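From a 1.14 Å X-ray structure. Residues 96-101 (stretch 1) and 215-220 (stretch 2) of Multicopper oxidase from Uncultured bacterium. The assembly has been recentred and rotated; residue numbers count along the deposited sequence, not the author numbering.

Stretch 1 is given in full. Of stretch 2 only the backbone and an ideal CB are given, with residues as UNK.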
# COMPACT_ATOMS: atom_id res chain seq x y z
N ASP A 96 -23.56 -15.91 6.63
CA ASP A 96 -24.45 -14.99 5.95
C ASP A 96 -23.65 -13.96 5.17
O ASP A 96 -24.24 -13.23 4.39
CB ASP A 96 -25.44 -14.30 6.87
CG ASP A 96 -24.90 -13.70 8.11
OD1 ASP A 96 -23.69 -13.50 8.26
OD2 ASP A 96 -25.74 -13.40 9.01
N ARG A 97 -22.36 -13.87 5.34
CA ARG A 97 -21.49 -12.96 4.58
C ARG A 97 -20.85 -13.72 3.43
O ARG A 97 -20.17 -14.71 3.67
CB ARG A 97 -20.42 -12.34 5.52
CG ARG A 97 -19.26 -11.64 4.69
CD ARG A 97 -19.74 -10.43 3.95
NE ARG A 97 -18.67 -9.43 3.95
CZ ARG A 97 -17.55 -9.50 3.25
NH1 ARG A 97 -17.28 -10.50 2.43
NH2 ARG A 97 -16.69 -8.50 3.38
N ILE A 98 -21.08 -13.28 2.20
CA ILE A 98 -20.59 -14.04 1.05
C ILE A 98 -19.14 -13.70 0.75
O ILE A 98 -18.56 -12.68 1.13
CB ILE A 98 -21.49 -13.70 -0.16
CG1 ILE A 98 -21.39 -12.23 -0.59
CG2 ILE A 98 -22.93 -14.09 0.11
CD1 ILE A 98 -22.26 -11.79 -1.75
N GLY A 99 -18.56 -14.59 -0.07
CA GLY A 99 -17.34 -14.28 -0.82
C GLY A 99 -16.09 -14.95 -0.29
O GLY A 99 -16.11 -15.91 0.49
N THR A 100 -14.96 -14.36 -0.68
CA THR A 100 -13.67 -14.82 -0.27
C THR A 100 -13.36 -14.34 1.15
O THR A 100 -12.98 -13.17 1.35
CB THR A 100 -12.58 -14.27 -1.21
OG1 THR A 100 -12.95 -14.59 -2.56
CG2 THR A 100 -11.22 -14.88 -0.89
N LEU A 101 -13.50 -15.26 2.10
CA LEU A 101 -13.14 -14.98 3.49
C LEU A 101 -11.94 -15.82 3.87
O LEU A 101 -11.38 -16.56 3.03
CB LEU A 101 -14.33 -15.32 4.43
CG LEU A 101 -15.70 -14.83 3.93
CD1 LEU A 101 -16.77 -15.12 4.98
CD2 LEU A 101 -15.71 -13.37 3.59
N UNK A 215 -13.78 -6.88 -3.64
CA UNK A 215 -12.90 -6.39 -2.58
C UNK A 215 -13.38 -7.03 -1.27
O UNK A 215 -14.56 -6.88 -0.92
CB UNK A 215 -12.91 -4.86 -2.50
N UNK A 216 -12.46 -7.76 -0.61
CA UNK A 216 -12.79 -8.44 0.66
C UNK A 216 -14.04 -9.33 0.50
O UNK A 216 -14.83 -9.50 1.43
CB UNK A 216 -13.02 -7.41 1.77
N UNK A 217 -14.18 -9.94 -0.69
CA UNK A 217 -15.26 -10.88 -0.97
C UNK A 217 -16.55 -10.25 -1.44
O UNK A 217 -17.42 -11.00 -1.87
CB UNK A 217 -15.55 -11.71 0.28
N UNK A 218 -16.69 -8.92 -1.42
CA UNK A 218 -17.97 -8.31 -1.84
C UNK A 218 -17.79 -7.68 -3.21
O UNK A 218 -16.76 -7.07 -3.52
CB UNK A 218 -18.45 -7.27 -0.83
N UNK A 219 -18.80 -7.84 -4.07
CA UNK A 219 -18.65 -7.42 -5.46
C UNK A 219 -18.66 -5.91 -5.61
O UNK A 219 -19.52 -5.21 -5.05
CB UNK A 219 -19.76 -8.03 -6.32
N UNK A 220 -17.73 -5.40 -6.40
CA UNK A 220 -17.64 -3.97 -6.64
C UNK A 220 -18.74 -3.55 -7.60
O UNK A 220 -18.99 -4.18 -8.65
CB UNK A 220 -16.26 -3.59 -7.19

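Position 215 opens a tight turn: its N lies 3.0 Å from O of position 218 and its O 3.0 Å from N of 218, the ends of a type I' beta turn. CA-to-CB points away from stretch 1, and nothing of that stretch lies within 5.5 Å of the ideal CB, so the contact sets no preference. The residue is Lys215, whose amine turns to the side chain of position 216.

At position 216 the left-handed phi/psi of 53/35 favours Asn, Asp or Gly. The hydrogen bonds to stretch 1 are made by the backbone here: the carbonyl O accepts from Arg97 NH1 (2.8 Å, 146° at the hydrogen) and Arg97 NH2 (2.9 Å, 143°), lying at the edge of the guanidinium, near its plane. CB points sideways, 4.2 Å from Arg97 NH2, so an acid might be expected to pair with the arginine. The residue is indeed acidic, Asp216, but with chi1 at -62° its end leads away from stretch 1, and its carboxylate forms a salt bridge with Lys215 instead (OD1 of Asp216 to NZ of Lys215, 2.9 Å).

Position 217 admits the firmest inference. Its CA-to-CB direction points toward stretch 1, and an ideal CB would sit 2.9 Å from Thr100 N, a clash, and tightly at 3.0 Å from Arg97 NH1 and 3.3 Å from Ile98 O. At phi/psi 86/-8 it would also be jammed against the preceding carbonyl O. Both tests call for glycine, and Gly217 is found. Its CA packs 3.5 Å from Thr100 N, while its O receives a CA-H...O contact from Gly99 CA (3.4 Å, 151° at H). Water 1 reinforces the junction, accepting from Thr100 N at 3.0 Å and donating to Gly217 O at 3.1 Å.

At position 218, an extended backbone (-106/139) sends CB sideways, 4.7 Å from Arg97 NH2. One guanidinium face and the aliphatic Ile98 side chain are within reach, so a branched aliphatic, Met or an aromatic could suit. Leu218, chi1 -71° (m) and chi2 175° (t), brings its end nearer: CG lies over that face, 3.5 Å from Arg97 CZ, and CD2 meets Ile98 CG1 at 3.8 Å.

Position 219 also has a sideways CB, with nothing of stretch 1 within 5.5 Å. Its phi of -73° permits proline among many residues. Pro219 (C-gamma endo) reaches Ile98 CD1 through CD at 4.4 Å, a peripheral apolar contact.

Position 220 is out of reach, and its strand angles (-76/139) allow many residues; Leu220 occupies it and makes no contact with stretch 1.

Stretch 2 (215-220) KDGLPL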
# COMPACT_ATOMS: atom_id res chain seq x y z
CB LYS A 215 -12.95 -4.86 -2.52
CG LYS A 215 -12.49 -4.23 -1.23
CD LYS A 215 -11.02 -4.51 -0.85
CE LYS A 215 -10.74 -3.74 0.44
NZ LYS A 215 -9.64 -4.38 1.18
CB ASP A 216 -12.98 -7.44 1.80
CG ASP A 216 -11.67 -6.65 2.07
OD1 ASP A 216 -10.59 -7.05 1.59
OD2 ASP A 216 -11.83 -5.62 2.76
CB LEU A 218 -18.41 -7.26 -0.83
CG LEU A 218 -18.88 -7.85 0.50
CD1 LEU A 218 -19.19 -6.76 1.52
CD2 LEU A 218 -20.13 -8.72 0.30
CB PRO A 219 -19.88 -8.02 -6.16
CG PRO A 219 -20.89 -8.17 -5.04
CD PRO A 219 -20.10 -8.53 -3.81
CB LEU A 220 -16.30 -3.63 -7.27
CG LEU A 220 -15.06 -3.84 -6.35
CD1 LEU A 220 -13.81 -3.66 -7.19
CD2 LEU A 220 -15.06 -2.87 -5.21
O HOH W 1 -15.65 -13.15 -3.31
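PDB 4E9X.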